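Local coordinates for DUF3863 domain-containing protein (Parabacteroides distasonis, PDB 3LM3) that is of unknown function but is probably a carbohydrate-active enzyme related to glycoside hydrolases and polysaccharide deacetylases, at residues A[384-397]-A[407-419]. Numbering follows the deposited sequence. Where two conformers were deposited one is given.
Sequences VIDFTRYDLQAHEP and KDWSLINKINQKA
Phe387 and Ile415 form a single antiparallel bridge, a hydrogen-bonded pair, that lays the loop 407-419 along strand 383-389, an edge strand of the four-stranded antiparallel sheet. Phe387 N gives a 2.8 Å bond to Ile415 O, and Ile415 N returns one to Phe387 O. Two residues on, the amide of Asn413 continues the pairing with its side chain: Asn413 OD1 accepts from Arg389 N at 2.9 Å, in the carbonyl plane on a lone pair, while ND2 donates to Arg389 O. The Asn413 CG sits between the backbone N and the carbonyl carbon (chi1 43°), which folds the amide back so that OD1 also accepts from Lys414 N. Lys414 runs alongside Phe387, both pointing the same way, with CB 3.9 Å from ring atom CD2; its ammonium and the Arg389 guanidinium share the carboxylate of Asp436. Beyond the bridge, Asp386 OD2 receives Gln417 N on its anti side and also salt-bridges Arg368. Thr388 turns CG2 onto Leu411 CD2, 3.6 Å away, and the other methyl branch, Leu411 CD1, reaches Ala394 CB. At the far end Pro397 lies over one face of the Trp409 indole, whereas the Glu396 carboxylate, held by Arg120, stands at the ring edge, its plane 64° from that of the ring. An alanine in place of Trp409 would probably leave the Pro397 ring without its aromatic platform and Ala406 O without the indole N-H. Pro397 CD makes a CH-pi contact, 3.6 Å from the centroid of the six-membered ring of Trp409 and 14° off its normal.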
ATOM      1  N   VAL A 384      23.234  -8.450   3.980  1.00  7.31           N
ATOM      2  CA  VAL A 384      22.255  -7.545   4.538  1.00  7.71           C
ATOM      3  C   VAL A 384      22.181  -6.320   3.648  1.00  7.06           C
ATOM      4  O   VAL A 384      23.157  -5.593   3.478  1.00  8.20           O
ATOM      5  CB  VAL A 384      22.647  -7.089   5.969  1.00  6.18           C
ATOM      6  CG1 VAL A 384      21.613  -6.088   6.543  1.00  7.18           C
ATOM      7  CG2 VAL A 384      22.782  -8.276   6.926  1.00  8.46           C
ATOM      8  N   ILE A 385      20.985  -6.060   3.096  1.00  7.23           N
ATOM      9  CA  ILE A 385      20.737  -4.838   2.338  1.00  7.09           C
ATOM     10  C   ILE A 385      19.825  -3.847   3.066  1.00  7.45           C
ATOM     11  O   ILE A 385      19.699  -2.692   2.647  1.00  7.31           O
ATOM     12  CB  ILE A 385      20.200  -5.097   0.901  1.00  6.72           C
ATOM     13  CG1 ILE A 385      18.799  -5.702   0.908  1.00  7.74           C
ATOM     14  CG2 ILE A 385      21.195  -5.981   0.139  1.00  7.98           C
ATOM     15  CD1 ILE A 385      18.100  -5.592  -0.480  1.00  8.73           C
ATOM     16  N   ASP A 386      19.170  -4.292   4.137  1.00  7.22           N
ATOM     17  CA  ASP A 386      18.352  -3.406   4.967  1.00  6.59           C
ATOM     18  C   ASP A 386      18.366  -3.956   6.379  1.00  7.68           C
ATOM     19  O   ASP A 386      18.138  -5.145   6.595  1.00  7.37           O
ATOM     20  CB  ASP A 386      16.903  -3.321   4.446  1.00  6.76           C
ATOM     21  CG  ASP A 386      16.128  -2.168   5.040  1.00  7.21           C
ATOM     22  OD1 ASP A 386      15.622  -2.351   6.183  1.00  7.05           O
ATOM     23  OD2 ASP A 386      15.995  -1.134   4.319  1.00  7.08           O
ATOM     24  N   PHE A 387      18.620  -3.090   7.353  1.00  7.01           N
ATOM     25  CA  PHE A 387      18.405  -3.393   8.754  1.00  7.37           C
ATOM     26  C   PHE A 387      17.944  -2.101   9.381  1.00  7.02           C
ATOM     27  O   PHE A 387      18.726  -1.142   9.494  1.00  7.87           O
ATOM     28  CB  PHE A 387      19.672  -3.928   9.422  1.00  7.58           C
ATOM     29  CG  PHE A 387      19.480  -4.246  10.877  1.00  7.76           C
ATOM     30  CD1 PHE A 387      18.569  -5.235  11.267  1.00  8.39           C
ATOM     31  CD2 PHE A 387      20.203  -3.587  11.846  1.00  9.26           C
ATOM     32  CE1 PHE A 387      18.369  -5.521  12.604  1.00  9.67           C
ATOM     33  CE2 PHE A 387      20.004  -3.883  13.199  1.00 10.86           C
ATOM     34  CZ  PHE A 387      19.102  -4.853  13.568  1.00 10.46           C
ATOM     35  N   THR A 388      16.653  -2.040   9.709  1.00  8.02           N
ATOM     36  CA  THR A 388      16.019  -0.838  10.201  1.00  8.45           C
ATOM     37  C   THR A 388      15.424  -1.174  11.561  1.00  9.77           C
ATOM     38  O   THR A 388      14.522  -1.992  11.662  1.00  9.65           O
ATOM     39  CB  THR A 388      14.921  -0.383   9.222  1.00  8.08           C
ATOM     40  OG1 THR A 388      15.468  -0.172   7.922  1.00  9.34           O
ATOM     41  CG2 THR A 388      14.246   0.919   9.683  1.00 11.33           C
ATOM     42  N   ARG A 389      15.960  -0.560  12.617  1.00 10.20           N
ATOM     43  CA  ARG A 389      15.505  -0.813  13.975  1.00 10.32           C
ATOM     44  C   ARG A 389      14.343   0.067  14.370  1.00  9.21           C
ATOM     45  O   ARG A 389      14.312   1.234  14.074  1.00  9.32           O
ATOM     46  CB  ARG A 389      16.672  -0.582  14.943  1.00 11.28           C
ATOM     47  CG  ARG A 389      17.722  -1.645  14.833  1.00 12.65           C
ATOM     48  CD  ARG A 389      18.856  -1.413  15.793  1.00 16.64           C
ATOM     49  NE  ARG A 389      18.439  -1.627  17.167  1.00 14.84           N
ATOM     50  CZ  ARG A 389      19.272  -1.898  18.148  1.00 21.32           C
ATOM     51  NH1 ARG A 389      20.582  -2.003  17.915  1.00 27.64           N
ATOM     52  NH2 ARG A 389      18.790  -2.081  19.357  1.00 22.52           N
ATOM     53  N   TYR A 390      13.378  -0.525  15.057  1.00  9.55           N
ATOM     54  CA  TYR A 390      12.214   0.182  15.546  1.00  8.83           C
ATOM     55  C   TYR A 390      12.265   0.439  17.042  1.00  9.83           C
ATOM     56  O   TYR A 390      11.479   1.231  17.544  1.00 10.83           O
ATOM     57  CB  TYR A 390      10.963  -0.630  15.224  1.00  9.95           C
ATOM     58  CG  TYR A 390      10.781  -0.928  13.763  1.00  8.12           C
ATOM     59  CD1 TYR A 390      10.915   0.060  12.814  1.00 10.03           C
ATOM     60  CD2 TYR A 390      10.372  -2.200  13.339  1.00  7.47           C
ATOM     61  CE1 TYR A 390      10.714  -0.209  11.463  1.00  8.04           C
ATOM     62  CE2 TYR A 390      10.154  -2.478  12.001  1.00  8.56           C
ATOM     63  CZ  TYR A 390      10.351  -1.486  11.062  1.00  7.28           C
ATOM     64  OH  TYR A 390      10.110  -1.742   9.722  1.00  8.05           O
ATOM     65  N   ASP A 391      13.154  -0.243  17.745  1.00 10.48           N
ATOM     66  CA  ASP A 391      13.288  -0.021  19.189  1.00 10.46           C
ATOM     67  C   ASP A 391      13.912   1.335  19.495  1.00 12.74           C
ATOM     68  O   ASP A 391      13.665   1.918  20.563  1.00 16.33           O
ATOM     69  CB  ASP A 391      14.011  -1.201  19.856  1.00 11.81           C
ATOM     70  CG  ASP A 391      15.441  -1.379  19.386  1.00 17.40           C
ATOM     71  OD1 ASP A 391      15.787  -1.049  18.245  1.00 13.68           O
ATOM     72  OD2 ASP A 391      16.233  -1.897  20.190  1.00 21.10           O
ATOM     73  N   LEU A 392      14.684   1.862  18.567  1.00 12.78           N
ATOM     74  CA  LEU A 392      15.219   3.203  18.638  1.00 12.03           C
ATOM     75  C   LEU A 392      14.092   4.248  18.567  1.00 12.36           C
ATOM     76  O   LEU A 392      13.102   4.074  17.846  1.00 10.97           O
ATOM     77  CB  LEU A 392      16.228   3.428  17.491  1.00 14.03           C
ATOM     78  CG  LEU A 392      17.435   2.488  17.435  1.00 17.64           C
ATOM     79  CD1 LEU A 392      18.284   2.735  16.191  1.00 17.08           C
ATOM     80  CD2 LEU A 392      18.279   2.647  18.709  1.00 21.14           C
ATOM     81  N   GLN A 393      14.224   5.340  19.306  1.00 13.00           N
ATOM     82  CA  GLN A 393      13.264   6.438  19.212  1.00 13.38           C
ATOM     83  C   GLN A 393      13.200   6.960  17.781  1.00 13.62           C
ATOM     84  O   GLN A 393      14.229   7.086  17.121  1.00 15.64           O
ATOM     85  CB  GLN A 393      13.600   7.599  20.185  1.00 16.17           C
ATOM     86  CG  GLN A 393      12.547   8.698  20.190  1.00 16.93           C
ATOM     87  CD  GLN A 393      12.702   9.741  21.283  1.00 32.64           C
ATOM     88  OE1 GLN A 393      13.641   9.708  22.069  1.00 38.40           O
ATOM     89  NE2 GLN A 393      11.758  10.679  21.333  1.00 33.47           N
ATOM     90  N   ALA A 394      11.990   7.221  17.292  1.00 11.82           N
ATOM     91  CA  ALA A 394      11.783   7.820  15.996  1.00 12.13           C
ATOM     92  C   ALA A 394      11.044   9.146  16.148  1.00 10.97           C
ATOM     93  O   ALA A 394      10.420   9.426  17.183  1.00 13.39           O
ATOM     94  CB  ALA A 394      10.979   6.838  15.074  1.00 12.14           C
ATOM     95  N   HIS A 395      11.169   9.970  15.120  1.00 11.35           N
ATOM     96  CA  HIS A 395      10.587  11.318  15.032  0.50 12.52           C
ATOM     97  C   HIS A 395      10.069  11.591  13.637  1.00 12.20           C
ATOM     98  O   HIS A 395      10.821  11.324  12.682  1.00 13.17           O
ATOM     99  CB  HIS A 395      11.668  12.379  15.295  0.50 12.28           C
ATOM    100  CG  HIS A 395      12.391  12.195  16.584  0.50 11.14           C
ATOM    101  ND1 HIS A 395      13.588  11.511  16.681  0.50 11.95           N
ATOM    102  CD2 HIS A 395      12.070  12.581  17.836  0.50 10.73           C
ATOM    103  CE1 HIS A 395      13.969  11.489  17.944  0.50 11.79           C
ATOM    104  NE2 HIS A 395      13.070  12.133  18.664  0.50 14.74           N
ATOM    105  N   GLU A 396       8.902  12.204  13.495  1.00  9.47           N
ATOM    106  CA  GLU A 396       8.414  12.655  12.215  1.00 10.95           C
ATOM    107  C   GLU A 396       8.761  14.121  12.010  1.00 10.28           C
ATOM    108  O   GLU A 396       9.065  14.837  12.979  1.00 12.48           O
ATOM    109  CB  GLU A 396       6.880  12.479  12.155  1.00  9.89           C
ATOM    110  CG  GLU A 396       6.356  11.061  12.200  1.00  9.26           C
ATOM    111  CD  GLU A 396       4.857  11.014  12.353  1.00  9.34           C
ATOM    112  OE1 GLU A 396       4.221  12.040  12.732  1.00 10.64           O
ATOM    113  OE2 GLU A 396       4.289   9.957  12.006  1.00  8.59           O
ATOM    114  N   PRO A 397       8.665  14.581  10.761  1.00  9.54           N
ATOM    115  CA  PRO A 397       8.834  16.033  10.528  1.00 10.13           C
ATOM    116  C   PRO A 397       7.861  16.893  11.313  1.00 11.01           C
ATOM    117  O   PRO A 397       6.718  16.507  11.535  1.00 12.82           O
ATOM    118  CB  PRO A 397       8.614  16.164   9.018  1.00 10.22           C
ATOM    119  CG  PRO A 397       8.898  14.829   8.488  1.00 10.94           C
ATOM    120  CD  PRO A 397       8.465  13.843   9.503  1.00 10.06           C
ATOM    121  N   LYS A 407       8.835  16.465   2.599  1.00 12.15           N
ATOM    122  CA  LYS A 407       8.630  15.364   1.647  1.00 12.99           C
ATOM    123  C   LYS A 407       9.235  14.043   2.111  1.00 13.32           C
ATOM    124  O   LYS A 407       8.814  13.003   1.624  1.00 16.40           O
ATOM    125  CB  LYS A 407       9.168  15.737   0.265  1.00 16.30           C
ATOM    126  CG  LYS A 407       8.434  16.919  -0.350  1.00 19.63           C
ATOM    127  CD  LYS A 407       8.787  17.065  -1.820  1.00 28.59           C
ATOM    128  CE  LYS A 407       8.139  18.288  -2.430  1.00 39.35           C
ATOM    129  NZ  LYS A 407       7.915  18.084  -3.893  1.00 46.69           N
ATOM    130  N   ASP A 408      10.142  14.075   3.070  1.00 13.34           N
ATOM    131  CA  ASP A 408      10.885  12.879   3.492  1.00 12.52           C
ATOM    132  C   ASP A 408      10.488  12.445   4.886  1.00 10.28           C
ATOM    133  O   ASP A 408      10.900  13.006   5.889  1.00 13.14           O
ATOM    134  CB  ASP A 408      12.398  13.113   3.409  1.00 14.34           C
ATOM    135  CG  ASP A 408      13.222  11.845   3.710  1.00 22.47           C
ATOM    136  OD1 ASP A 408      12.632  10.764   3.955  1.00 17.78           O
ATOM    137  OD2 ASP A 408      14.475  11.941   3.686  1.00 27.66           O
ATOM    138  N   TRP A 409       9.614  11.431   4.908  1.00 10.23           N
ATOM    139  CA  TRP A 409       9.125  10.830   6.150  1.00  9.63           C
ATOM    140  C   TRP A 409       9.717   9.442   6.409  1.00  9.67           C
ATOM    141  O   TRP A 409       9.217   8.704   7.255  1.00 12.90           O
ATOM    142  CB  TRP A 409       7.593  10.751   6.121  1.00 11.37           C
ATOM    143  CG  TRP A 409       6.939  12.095   6.198  1.00  9.20           C
ATOM    144  CD1 TRP A 409       7.063  13.111   5.304  1.00 10.77           C
ATOM    145  CD2 TRP A 409       6.054  12.570   7.222  1.00  8.34           C
ATOM    146  NE1 TRP A 409       6.333  14.191   5.716  1.00 10.46           N
ATOM    147  CE2 TRP A 409       5.711  13.890   6.895  1.00  9.91           C
ATOM    148  CE3 TRP A 409       5.550  12.027   8.408  1.00  8.96           C
ATOM    149  CZ2 TRP A 409       4.887  14.666   7.703  1.00  9.00           C
ATOM    150  CZ3 TRP A 409       4.696  12.778   9.180  1.00  9.58           C
ATOM    151  CH2 TRP A 409       4.401  14.097   8.844  1.00  8.65           C
ATOM    152  N   SER A 410      10.774   9.078   5.695  1.00  9.19           N
ATOM    153  CA  SER A 410      11.335   7.743   5.844  0.70  8.65           C
ATOM    154  C   SER A 410      11.926   7.496   7.211  1.00 10.75           C
ATOM    155  O   SER A 410      12.488   8.396   7.833  1.00 12.66           O
ATOM    156  CB  SER A 410      12.388   7.467   4.775  0.70  9.33           C
ATOM    157  OG  SER A 410      11.809   7.490   3.469  0.70  9.99           O
ATOM    158  N   LEU A 411      11.802   6.260   7.660  1.00  8.30           N
ATOM    159  CA  LEU A 411      12.418   5.809   8.909  0.50  8.27           C
ATOM    160  C   LEU A 411      13.658   5.006   8.531  1.00 10.04           C
ATOM    161  O   LEU A 411      13.573   3.884   8.008  1.00  8.36           O
ATOM    162  CB  LEU A 411      11.410   4.995   9.733  0.50  7.44           C
ATOM    163  CG  LEU A 411      11.764   4.789  11.210  0.50  7.95           C
ATOM    164  CD1 LEU A 411      10.522   4.373  12.018  0.50  5.91           C
ATOM    165  CD2 LEU A 411      12.922   3.772  11.383  0.50  6.71           C
ATOM    166  N   ILE A 412      14.833   5.600   8.753  1.00 10.99           N
ATOM    167  CA  ILE A 412      16.102   5.034   8.312  1.00 11.03           C
ATOM    168  C   ILE A 412      17.097   5.174   9.449  1.00 11.97           C
ATOM    169  O   ILE A 412      17.170   6.252  10.091  1.00 14.44           O
ATOM    170  CB  ILE A 412      16.600   5.798   7.058  1.00 13.20           C
ATOM    171  CG1 ILE A 412      15.708   5.485   5.863  1.00 14.43           C
ATOM    172  CG2 ILE A 412      18.045   5.443   6.682  1.00 17.16           C
ATOM    173  CD1 ILE A 412      15.982   6.314   4.596  1.00 18.05           C
ATOM    174  N   ASN A 413      17.827   4.109   9.743  1.00  9.50           N
ATOM    175  CA  ASN A 413      18.885   4.207  10.730  1.00 10.33           C
ATOM    176  C   ASN A 413      20.081   3.381  10.255  1.00  9.36           C
ATOM    177  O   ASN A 413      20.897   3.923   9.517  1.00 10.62           O
ATOM    178  CB  ASN A 413      18.392   3.914  12.160  1.00  9.43           C
ATOM    179  CG  ASN A 413      17.464   2.719  12.254  1.00  9.01           C
ATOM    180  OD1 ASN A 413      17.856   1.590  12.010  1.00  9.80           O
ATOM    181  ND2 ASN A 413      16.240   2.977  12.714  1.00 11.61           N
ATOM    182  N   LYS A 414      20.172   2.095  10.562  1.00  8.14           N
ATOM    183  CA  LYS A 414      21.443   1.365  10.332  1.00  8.45           C
ATOM    184  C   LYS A 414      21.797   1.153   8.839  1.00  7.22           C
ATOM    185  O   LYS A 414      22.802   1.678   8.345  1.00  9.68           O
ATOM    186  CB  LYS A 414      21.451   0.029  11.091  1.00 11.13           C
ATOM    187  CG  LYS A 414      21.210   0.151  12.608  1.00 13.91           C
ATOM    188  CD  LYS A 414      22.089   1.242  13.262  1.00 21.23           C
ATOM    189  CE  LYS A 414      22.254   1.059  14.803  1.00 22.03           C
ATOM    190  NZ  LYS A 414      23.260   0.007  15.183  1.00 25.38           N
ATOM    191  N   ILE A 415      20.987   0.376   8.131  1.00  8.77           N
ATOM    192  CA  ILE A 415      21.193   0.076   6.721  1.00  7.80           C
ATOM    193  C   ILE A 415      19.831   0.155   6.021  1.00  6.27           C
ATOM    194  O   ILE A 415      18.871  -0.471   6.467  1.00  7.76           O
ATOM    195  CB  ILE A 415      21.795  -1.352   6.514  1.00  8.88           C
ATOM    196  CG1 ILE A 415      23.145  -1.475   7.265  1.00  9.03           C
ATOM    197  CG2 ILE A 415      22.007  -1.688   5.037  1.00  9.52           C
ATOM    198  CD1 ILE A 415      23.820  -2.822   7.125  1.00 11.55           C
ATOM    199  N   ASN A 416      19.780   0.888   4.906  1.00  7.83           N
ATOM    200  CA  ASN A 416      18.531   1.033   4.146  1.00  8.05           C
ATOM    201  C   ASN A 416      18.721   0.570   2.705  1.00  8.98           C
ATOM    202  O   ASN A 416      19.711   0.916   2.063  1.00  8.39           O
ATOM    203  CB  ASN A 416      18.033   2.474   4.203  1.00  8.42           C
ATOM    204  CG  ASN A 416      16.925   2.729   3.215  1.00  8.14           C
ATOM    205  OD1 ASN A 416      17.201   3.111   2.075  1.00  9.84           O
ATOM    206  ND2 ASN A 416      15.685   2.431   3.616  1.00  8.49           N
ATOM    207  N   GLN A 417      17.734  -0.168   2.188  1.00  7.53           N
ATOM    208  CA  GLN A 417      17.816  -0.822   0.871  1.00  7.57           C
ATOM    209  C   GLN A 417      18.078   0.106  -0.299  1.00  8.78           C
ATOM    210  O   GLN A 417      18.643  -0.335  -1.291  1.00  9.34           O
ATOM    211  CB  GLN A 417      16.554  -1.629   0.604  1.00  8.91           C
ATOM    212  CG  GLN A 417      15.290  -0.778   0.432  1.00  7.40           C
ATOM    213  CD  GLN A 417      14.029  -1.611   0.281  1.00  8.74           C
ATOM    214  OE1 GLN A 417      14.087  -2.734  -0.229  1.00  9.49           O
ATOM    215  NE2 GLN A 417      12.876  -1.053   0.686  1.00  8.20           N
ATOM    216  N   LYS A 418      17.678   1.377  -0.211  1.00  7.67           N
ATOM    217  CA  LYS A 418      17.874   2.282  -1.329  1.00  7.96           C
ATOM    218  C   LYS A 418      19.356   2.581  -1.569  1.00 10.79           C
ATOM    219  O   LYS A 418      19.737   3.041  -2.653  1.00 12.56           O
ATOM    220  CB  LYS A 418      17.076   3.576  -1.133  1.00  8.84           C
ATOM    221  CG  LYS A 418      15.601   3.373  -0.830  1.00  8.98           C
ATOM    222  CD  LYS A 418      14.816   2.742  -2.012  1.00  9.54           C
ATOM    223  CE  LYS A 418      13.426   2.413  -1.594  1.00  9.98           C
ATOM    224  NZ  LYS A 418      12.588   1.921  -2.755  1.00 11.04           N
ATOM    225  N   ALA A 419      20.187   2.316  -0.564  1.00  9.46           N
ATOM    226  CA  ALA A 419      21.655   2.347  -0.750  1.00 10.78           C
ATOM    227  C   ALA A 419      22.173   3.732  -1.151  1.00 14.26           C
ATOM    228  O   ALA A 419      23.100   3.844  -1.979  1.00 15.78           O
ATOM    229  CB  ALA A 419      22.112   1.284  -1.761  1.00 11.77           C
TER
HETATM  230  O   HOH W   1      17.707   1.831   8.056  1.00 10.10           O
HETATM  231  O   HOH W   2      14.973   2.050   6.420  1.00 11.08           O
HETATM  232  O   HOH W   3      10.846  10.739   9.504  1.00 24.22           O